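Local atomic coordinates of CurF (Lyngbya majuscula, PDB entry 2Q35), a protein that probably catalyses, through its crotonase-family ECH2 domain, a decarboxylation step in polyketide chain beta-branching. Residues H37-V42 with I91-A96; V51-Y56 with G84-C89. The protein carries 1 engineered substitution. All blocks are in the same frame, centred on the assembly; numbering follows the deposited sequence.

Interaction 1: residues H37-V42 with I91-A96; sequences HCFSVV and IPIIAA
Phe39 and Val42, one helical turn apart, meet Ile93 and Ile91 in two purely apolar contacts; no hydrogen bond passes between the segments. In the aromatic one, Phe39 CE1 lies 3.8 Å from Ile93 CD1, with Phe39 CZ at 4.1 Å from the same methyl. The two side chains come from opposite directions, and the methyl meets the CE1-CZ end of the ring at an oblique angle. Ile93 extends its chain to that point with CD1 anti to CA (chi2 169°). In the aliphatic contact, Val42 CG1 sits 3.7 Å from Ile91 CD1, the side chains crossing at a slant. Ile91 holds CG1 between its own backbone N and carbonyl carbon (chi1 55°), which brings CD1 up to the valine. All four residues are buried, and Val51 of strand 50-54 lies against both Val42 and Ile91. Backbone bonds pair Ile94 with Val51 and Leu53. Two main-chain atoms have side-chain partners: Ile93 N bonds to Asp113 OD2, and Ile91 O to Lys204 NZ. Helix 29-44 thus packs on the parallel part of the central sheet, as in the alpha/beta core of the crotonase fold.

Interaction 2: residues V51-Y56 with G84-C89; sequences VILTGY and GLILDC
Leu53 and Ile86 make the closer of two apolar touches between strand 50-54 and residues 84-89, which run from the short helix 83-87 into a loop. Leu53 CD2 meets Ile86 CD1 at 4.1 Å, methyl against methyl, the two side chains crossing at about a right angle. Leu53 CB already points toward 84-89, and CG anti to the backbone N (chi1 179°) sets where the branched end with CD2 goes. Ile86 bends back at chi2 (-62°), and CD1 is the part that arrives. The second touch is looser: Val51 CG2 stands 4.4 Å from Cys89 SG, and no hydrogen bond joins the segments anywhere. All four are nevertheless buried, and helix 29-44 covers the same region: Leu35 lies on Leu53, Val42 on Val51 and Phe39 on Ile86. The strand is an inner one of the crotonase-type sheet, flanked by strands 13-18 and 93-97, with Ile52 packing on helix 178-192. Within 84-89, Asp88 N bonds to Gly84 O at 3.0 Å, and Cys89 N to Ile86 O at 3.2 Å, a turn that brings the cysteine back toward the sheet. Beyond this buried side the character changes: Leu87 and Asp88 are solvent-exposed and do not touch the strand, and Tyr56, past the strand end, is partly exposed and packs on Lys19, Glu21 and Asn25.

From the N terminus the chain runs through helix 29-44, which supplies 37-42, and then on to strand 50-54, the main part of 51-56. Helix 66-73 intervenes before 84-89, whose contact with 51-56 closes the inner loop, interaction 2. The chain then enters strand 93-97, and 91-96 returns to 37-42 to close the outer loop, interaction 1, with interaction 2 nested inside it. Their centres lie about 4 Å apart. Strands 50-54 and 93-97 are parallel neighbours: Ala96 N probably bonds to Leu53 O at 2.8 Å. Together the contacts tie helices 29-44 and 83-87 to one sheet, and Ile93 CD1 packs 3.7 Å from Ile86 O.

Interaction 1: residues H37-V42 with I91-A96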
loop_
_atom_site.group_PDB
_atom_site.type_symbol
_atom_site.label_atom_id
_atom_site.label_comp_id
_atom_site.label_asym_id
_atom_site.label_seq_id
_atom_site.Cartn_x
_atom_site.Cartn_y
_atom_site.Cartn_z
ATOM N N HIS A 37 -8.761 9.809 31.625
ATOM C CA HIS A 37 -9.748 10.786 32.032
ATOM C C HIS A 37 -10.278 11.611 30.874
ATOM O O HIS A 37 -11.482 11.761 30.688
ATOM C CB HIS A 37 -9.199 11.714 33.111
ATOM C CG HIS A 37 -10.174 12.772 33.510
ATOM N ND1 HIS A 37 -11.330 12.500 34.222
ATOM C CD2 HIS A 37 -10.206 14.096 33.232
ATOM C CE1 HIS A 37 -12.004 13.623 34.402
ATOM N NE2 HIS A 37 -11.347 14.605 33.809
ATOM N N CYS A 38 -9.386 12.168 30.075
ATOM C CA CYS A 38 -9.885 13.030 29.007
ATOM C C CYS A 38 -10.696 12.267 27.964
ATOM O O CYS A 38 -11.702 12.778 27.487
ATOM C CB CYS A 38 -8.759 13.793 28.344
ATOM S SG CYS A 38 -8.073 15.091 29.426
ATOM N N PHE A 39 -10.292 11.029 27.657
ATOM C CA PHE A 39 -11.089 10.213 26.721
ATOM C C PHE A 39 -12.442 9.787 27.310
ATOM O O PHE A 39 -13.411 9.665 26.561
ATOM C CB PHE A 39 -10.296 9.036 26.161
ATOM C CG PHE A 39 -9.426 9.423 24.983
ATOM C CD1 PHE A 39 -9.990 9.585 23.716
ATOM C CD2 PHE A 39 -8.054 9.597 25.125
ATOM C CE1 PHE A 39 -9.196 9.949 22.590
ATOM C CE2 PHE A 39 -7.250 9.969 24.014
ATOM C CZ PHE A 39 -7.820 10.138 22.749
ATOM N N SER A 40 -12.511 9.632 28.636
ATOM C CA SER A 40 -13.790 9.428 29.346
ATOM C C SER A 40 -14.699 10.638 29.174
ATOM O O SER A 40 -15.867 10.528 28.836
ATOM C CB SER A 40 -13.570 9.180 30.843
ATOM O OG SER A 40 -14.820 9.036 31.516
ATOM N N VAL A 41 -14.147 11.823 29.396
ATOM C CA VAL A 41 -14.913 13.049 29.192
ATOM C C VAL A 41 -15.450 13.132 27.756
ATOM O O VAL A 41 -16.624 13.461 27.539
ATOM C CB VAL A 41 -14.062 14.279 29.575
ATOM C CG1 VAL A 41 -14.765 15.586 29.184
ATOM C CG2 VAL A 41 -13.833 14.260 31.066
ATOM N N VAL A 42 -14.597 12.824 26.782
ATOM C CA VAL A 42 -15.024 12.802 25.381
ATOM C C VAL A 42 -16.182 11.823 25.185
ATOM O O VAL A 42 -17.196 12.173 24.579
ATOM C CB VAL A 42 -13.849 12.436 24.471
ATOM C CG1 VAL A 42 -14.326 12.130 23.043
ATOM C CG2 VAL A 42 -12.877 13.626 24.448
ATOM N N ILE A 91 -15.203 8.165 18.087
ATOM C CA ILE A 91 -15.148 9.271 17.116
ATOM C C ILE A 91 -13.750 9.410 16.526
ATOM O O ILE A 91 -12.772 8.991 17.127
ATOM C CB ILE A 91 -15.655 10.615 17.712
ATOM C CG1 ILE A 91 -14.893 10.979 18.994
ATOM C CG2 ILE A 91 -17.190 10.542 17.952
ATOM C CD1 ILE A 91 -15.092 12.436 19.418
ATOM N N PRO A 92 -13.654 9.979 15.308
ATOM C CA PRO A 92 -12.324 10.099 14.681
ATOM C C PRO A 92 -11.317 10.909 15.503
ATOM O O PRO A 92 -11.676 11.911 16.153
ATOM C CB PRO A 92 -12.599 10.859 13.371
ATOM C CG PRO A 92 -14.044 10.997 13.237
ATOM C CD PRO A 92 -14.752 10.457 14.449
ATOM N N ILE A 93 -10.075 10.442 15.467
ATOM C CA ILE A 93 -8.962 11.087 16.155
ATOM C C ILE A 93 -7.904 11.499 15.129
ATOM O O ILE A 93 -7.531 10.695 14.258
ATOM C CB ILE A 93 -8.316 10.131 17.197
ATOM C CG1 ILE A 93 -9.327 9.665 18.238
ATOM C CG2 ILE A 93 -7.080 10.782 17.905
ATOM C CD1 ILE A 93 -8.738 8.513 19.105
ATOM N N ILE A 94 -7.426 12.745 15.231
ATOM C CA ILE A 94 -6.278 13.228 14.449
ATOM C C ILE A 94 -5.094 13.427 15.398
ATOM O O ILE A 94 -5.198 14.174 16.367
ATOM C CB ILE A 94 -6.596 14.583 13.791
ATOM C CG1 ILE A 94 -7.863 14.483 12.916
ATOM C CG2 ILE A 94 -5.390 15.122 12.982
ATOM C CD1 ILE A 94 -8.429 15.820 12.407
ATOM N N ALA A 95 -3.974 12.755 15.135
ATOM C CA ALA A 95 -2.800 12.882 16.003
ATOM C C ALA A 95 -1.956 13.986 15.395
ATOM O O ALA A 95 -1.373 13.789 14.330
ATOM C CB ALA A 95 -2.002 11.616 16.027
ATOM N N ALA A 96 -1.900 15.099 16.090
ATOM C CA ALA A 96 -1.094 16.251 15.617
ATOM C C ALA A 96 0.271 16.148 16.287
ATOM O O ALA A 96 0.480 16.617 17.411
ATOM C CB ALA A 96 -1.788 17.583 15.954
#

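Interaction 2: residues V51-Y56 with G84-C89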
loop_
_atom_site.group_PDB
_atom_site.type_symbol
_atom_site.label_atom_id
_atom_site.label_comp_id
_atom_site.label_asym_id
_atom_site.label_seq_id
_atom_site.Cartn_x
_atom_site.Cartn_y
_atom_site.Cartn_z
ATOM N N VAL A 51 -11.590 14.323 17.751
ATOM C CA VAL A 51 -10.576 14.591 18.774
ATOM C C VAL A 51 -9.232 14.899 18.084
ATOM O O VAL A 51 -8.820 14.154 17.187
ATOM C CB VAL A 51 -10.361 13.352 19.645
ATOM C CG1 VAL A 51 -9.137 13.560 20.549
ATOM C CG2 VAL A 51 -11.604 13.049 20.467
ATOM N N ILE A 52 -8.581 16.001 18.466
ATOM C CA ILE A 52 -7.212 16.256 18.053
ATOM C C ILE A 52 -6.317 15.960 19.241
ATOM O O ILE A 52 -6.426 16.622 20.292
ATOM C CB ILE A 52 -7.060 17.729 17.587
ATOM C CG1 ILE A 52 -7.984 17.946 16.372
ATOM C CG2 ILE A 52 -5.585 18.033 17.191
ATOM C CD1 ILE A 52 -7.973 19.334 15.836
ATOM N N LEU A 53 -5.444 14.971 19.090
ATOM C CA LEU A 53 -4.492 14.621 20.151
ATOM C C LEU A 53 -3.129 15.236 19.844
ATOM O O LEU A 53 -2.577 15.033 18.774
ATOM C CB LEU A 53 -4.357 13.099 20.235
ATOM C CG LEU A 53 -3.384 12.515 21.263
ATOM C CD1 LEU A 53 -3.723 12.910 22.711
ATOM C CD2 LEU A 53 -3.306 10.969 21.124
ATOM N N THR A 54 -2.568 15.955 20.803
ATOM C CA THR A 54 -1.308 16.659 20.529
ATOM C C THR A 54 -0.447 16.713 21.798
ATOM O O THR A 54 -0.908 16.376 22.904
ATOM C CB THR A 54 -1.578 18.048 19.910
ATOM O OG1 THR A 54 -0.398 18.523 19.238
ATOM C CG2 THR A 54 -2.033 19.076 20.964
ATOM N N GLY A 55 0.803 17.129 21.616
ATOM C CA GLY A 55 1.762 17.315 22.712
ATOM C C GLY A 55 1.979 18.772 23.107
ATOM O O GLY A 55 1.087 19.624 22.968
ATOM N N TYR A 56 3.189 19.048 23.591
ATOM C CA TYR A 56 3.590 20.392 23.982
ATOM C C TYR A 56 5.025 20.573 23.513
ATOM O O TYR A 56 5.835 19.617 23.519
ATOM C CB TYR A 56 3.563 20.510 25.507
ATOM C CG TYR A 56 4.794 19.914 26.166
ATOM C CD1 TYR A 56 4.865 18.545 26.451
ATOM C CD2 TYR A 56 5.898 20.711 26.472
ATOM C CE1 TYR A 56 6.014 17.981 27.026
ATOM C CE2 TYR A 56 7.047 20.154 27.050
ATOM C CZ TYR A 56 7.089 18.792 27.326
ATOM O OH TYR A 56 8.218 18.249 27.911
ATOM N N GLY A 84 -5.693 0.210 23.808
ATOM C CA GLY A 84 -7.135 0.121 24.092
ATOM C C GLY A 84 -7.745 1.469 24.374
ATOM O O GLY A 84 -8.883 1.734 23.973
ATOM N N LEU A 85 -6.980 2.335 25.037
ATOM C CA LEU A 85 -7.393 3.699 25.330
ATOM C C LEU A 85 -7.777 4.461 24.061
ATOM O O LEU A 85 -8.816 5.126 23.999
ATOM C CB LEU A 85 -6.232 4.434 25.999
ATOM C CG LEU A 85 -6.451 5.663 26.867
ATOM C CD1 LEU A 85 -7.834 5.643 27.498
ATOM C CD2 LEU A 85 -5.357 5.636 27.941
ATOM N N ILE A 86 -6.914 4.385 23.059
ATOM C CA ILE A 86 -7.129 5.114 21.807
ATOM C C ILE A 86 -8.165 4.415 20.927
ATOM O O ILE A 86 -9.070 5.059 20.374
ATOM C CB ILE A 86 -5.816 5.233 20.995
ATOM C CG1 ILE A 86 -4.734 5.981 21.792
ATOM C CG2 ILE A 86 -6.061 5.895 19.628
ATOM C CD1 ILE A 86 -5.087 7.449 22.149
ATOM N N LEU A 87 -8.036 3.092 20.803
ATOM C CA LEU A 87 -8.882 2.326 19.886
ATOM C C LEU A 87 -10.340 2.230 20.339
ATOM O O LEU A 87 -11.242 2.019 19.518
ATOM C CB LEU A 87 -8.311 0.924 19.668
ATOM C CG LEU A 87 -6.956 0.893 18.971
ATOM C CD1 LEU A 87 -6.452 -0.559 18.958
ATOM C CD2 LEU A 87 -6.992 1.515 17.557
ATOM N N ASP A 88 -10.567 2.403 21.635
ATOM C CA ASP A 88 -11.932 2.416 22.170
ATOM C C ASP A 88 -12.710 3.700 21.852
ATOM O O ASP A 88 -13.939 3.695 21.918
ATOM C CB ASP A 88 -11.943 2.140 23.669
ATOM C CG ASP A 88 -11.831 0.644 23.995
ATOM O OD1 ASP A 88 -11.811 -0.202 23.060
ATOM O OD2 ASP A 88 -11.779 0.318 25.198
ATOM N N CYS A 89 -12.016 4.779 21.509
ATOM C CA CYS A 89 -12.698 6.048 21.225
ATOM C C CYS A 89 -13.505 5.885 19.931
ATOM O O CYS A 89 -12.963 5.453 18.909
ATOM C CB CYS A 89 -11.642 7.134 21.043
ATOM S SG CYS A 89 -12.395 8.759 20.646
#